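Long-range contact in uncharacterized protein MJ1062 (Methanocaldococcus jannaschii, PDB 3EO4), which is of unknown function but carries a GNAT-type domain, the part present here, and is probably an acyltransferase: residues I36-Y41 against L132-R137. Residues are numbered along the deposited sequence; the frame is centred on the assembly and turned at random.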
# COMPACT_ATOMS: atom_id res chain seq x y z
N ILE A 36 7.13 7.99 0.88
CA ILE A 36 7.36 7.60 2.25
C ILE A 36 8.82 7.23 2.47
O ILE A 36 9.43 7.68 3.44
CB ILE A 36 6.43 6.44 2.66
CG1 ILE A 36 4.98 6.95 2.70
CG2 ILE A 36 6.80 5.91 4.05
CD1 ILE A 36 3.94 5.90 3.04
N TYR A 37 9.42 6.45 1.56
CA TYR A 37 10.74 5.94 1.84
C TYR A 37 11.84 6.98 1.62
O TYR A 37 13.02 6.72 1.88
CB TYR A 37 11.00 4.56 1.18
CG TYR A 37 11.09 4.47 -0.34
CD1 TYR A 37 10.16 3.73 -1.07
CD2 TYR A 37 12.14 5.07 -1.03
CE1 TYR A 37 10.28 3.61 -2.48
CE2 TYR A 37 12.26 4.95 -2.42
CZ TYR A 37 11.33 4.22 -3.14
OH TYR A 37 11.47 4.13 -4.51
N LYS A 38 11.42 8.15 1.15
CA LYS A 38 12.18 9.41 1.23
C LYS A 38 12.76 9.64 2.63
O LYS A 38 13.77 10.30 2.79
CB LYS A 38 11.19 10.56 1.14
CG LYS A 38 11.06 11.29 -0.08
CD LYS A 38 10.07 12.40 0.24
CE LYS A 38 10.78 13.57 0.95
NZ LYS A 38 11.01 14.68 0.01
N PHE A 39 12.01 9.19 3.62
CA PHE A 39 12.31 9.43 5.02
C PHE A 39 13.03 8.25 5.72
O PHE A 39 13.26 8.30 6.92
CB PHE A 39 11.02 9.87 5.77
CG PHE A 39 10.34 11.09 5.15
CD1 PHE A 39 11.04 12.27 4.95
CD2 PHE A 39 8.99 11.05 4.76
CE1 PHE A 39 10.44 13.40 4.38
CE2 PHE A 39 8.36 12.17 4.18
CZ PHE A 39 9.12 13.37 3.98
N PHE A 40 13.43 7.23 4.96
CA PHE A 40 14.02 6.01 5.51
C PHE A 40 15.51 5.97 5.16
O PHE A 40 15.87 6.18 4.00
CB PHE A 40 13.37 4.76 4.91
CG PHE A 40 11.94 4.54 5.32
CD1 PHE A 40 11.17 3.59 4.64
CD2 PHE A 40 11.36 5.27 6.34
CE1 PHE A 40 9.87 3.37 4.98
CE2 PHE A 40 10.04 5.04 6.71
CZ PHE A 40 9.29 4.09 6.02
N TYR A 41 16.34 5.71 6.16
CA TYR A 41 17.79 5.62 5.99
C TYR A 41 18.15 4.79 4.74
O TYR A 41 17.75 3.63 4.60
CB TYR A 41 18.47 5.10 7.27
CG TYR A 41 19.99 5.07 7.19
CD1 TYR A 41 20.72 6.25 7.10
CD2 TYR A 41 20.67 3.87 7.17
CE1 TYR A 41 22.09 6.23 6.99
CE2 TYR A 41 22.07 3.84 7.09
CZ TYR A 41 22.76 5.03 6.99
OH TYR A 41 24.12 5.05 6.89
N LEU A 132 15.43 10.92 10.26
CA LEU A 132 16.23 11.62 9.25
C LEU A 132 15.93 13.12 9.29
O LEU A 132 14.78 13.54 9.51
CB LEU A 132 15.95 11.09 7.85
CG LEU A 132 16.49 9.78 7.31
CD1 LEU A 132 16.47 9.93 5.82
CD2 LEU A 132 17.92 9.41 7.79
N GLU A 133 16.99 13.89 9.11
CA GLU A 133 16.96 15.34 9.13
C GLU A 133 15.86 15.93 8.26
O GLU A 133 15.37 17.01 8.58
CB GLU A 133 18.29 15.90 8.65
CG GLU A 133 19.40 15.71 9.62
CD GLU A 133 20.71 16.23 9.09
OE1 GLU A 133 20.94 16.05 7.87
OE2 GLU A 133 21.50 16.80 9.88
N ASN A 134 15.51 15.27 7.16
CA ASN A 134 14.58 15.84 6.20
C ASN A 134 13.14 15.55 6.59
O ASN A 134 12.21 16.14 6.05
CB ASN A 134 14.87 15.38 4.75
CG ASN A 134 14.68 13.87 4.55
OD1 ASN A 134 15.12 13.08 5.36
ND2 ASN A 134 14.01 13.48 3.45
N ASN A 135 12.97 14.65 7.56
CA ASN A 135 11.64 14.23 7.97
C ASN A 135 11.03 15.22 8.96
O ASN A 135 10.94 14.93 10.16
CB ASN A 135 11.67 12.81 8.52
CG ASN A 135 10.28 12.19 8.59
OD1 ASN A 135 9.27 12.86 8.39
ND2 ASN A 135 10.24 10.88 8.85
N ILE A 136 10.62 16.39 8.45
CA ILE A 136 10.10 17.47 9.29
C ILE A 136 8.80 17.14 10.06
O ILE A 136 8.63 17.59 11.20
CB ILE A 136 10.08 18.90 8.59
CG1 ILE A 136 8.93 19.78 9.10
CG2 ILE A 136 10.10 18.82 7.07
CD1 ILE A 136 9.31 20.57 10.30
N ARG A 137 7.93 16.33 9.47
CA ARG A 137 6.65 15.98 10.12
C ARG A 137 6.90 15.05 11.29
O ARG A 137 6.25 15.14 12.34
CB ARG A 137 5.67 15.36 9.12
CG ARG A 137 5.09 16.42 8.16
CD ARG A 137 4.30 15.81 7.03
NE ARG A 137 3.71 16.80 6.13
CZ ARG A 137 2.66 17.58 6.40
NH1 ARG A 137 2.21 18.43 5.48
NH2 ARG A 137 2.04 17.53 7.57
O HOH W 1 12.74 9.63 9.28
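L132, at the end of strand 126-132, lays its branched end against the backbone of F39 to Y41: CG lies 3.6 Å from F39 O, CD1 packs on the same carbonyl group, and CD2 reaches the edge of the Y41 ring, 4.3 Å from Y41 CD1. E157 of the neighbouring strand 157-163 touches both L132 and Y41. The chain then folds into a type I turn from L132 to N135, closed by the bond from N135 N to L132 O. N134 has CG between its backbone N and carbonyl carbon (chi1 65°), and its ND2 donates a nearly straight bond of 3.3 Å to K38 O; the donor stands above the plane of that carbonyl, while the acceptor lies in the amide plane. The same ND2 approaches F39 CD1 obliquely at 3.5 Å. An alanine in place of N134 would probably leave K38 O without this donor and open a gap beside the F39 ring. N135, with CG anti to the backbone N (chi1 -164°), stacks its amide on F39, the two planes 15° apart and OD1 offset toward the rim; K38 CB covers the opposite face of the ring. N135 ND2 passes 3.3 Å from F39 CB and donates to a water, which in turn donates to F39 O and accepts from L132 N, so one water ties both segments together. N135 also N-caps helix 136-144, OD1 making a weak bond to S138 N, and its ND2 also hydrogen-bonds a bound MES molecule, probably from the crystallisation liquor. A strand-turn-helix connection with an asparagine N-cap thus docks on the loop after helix 34-37, within the GNAT fold.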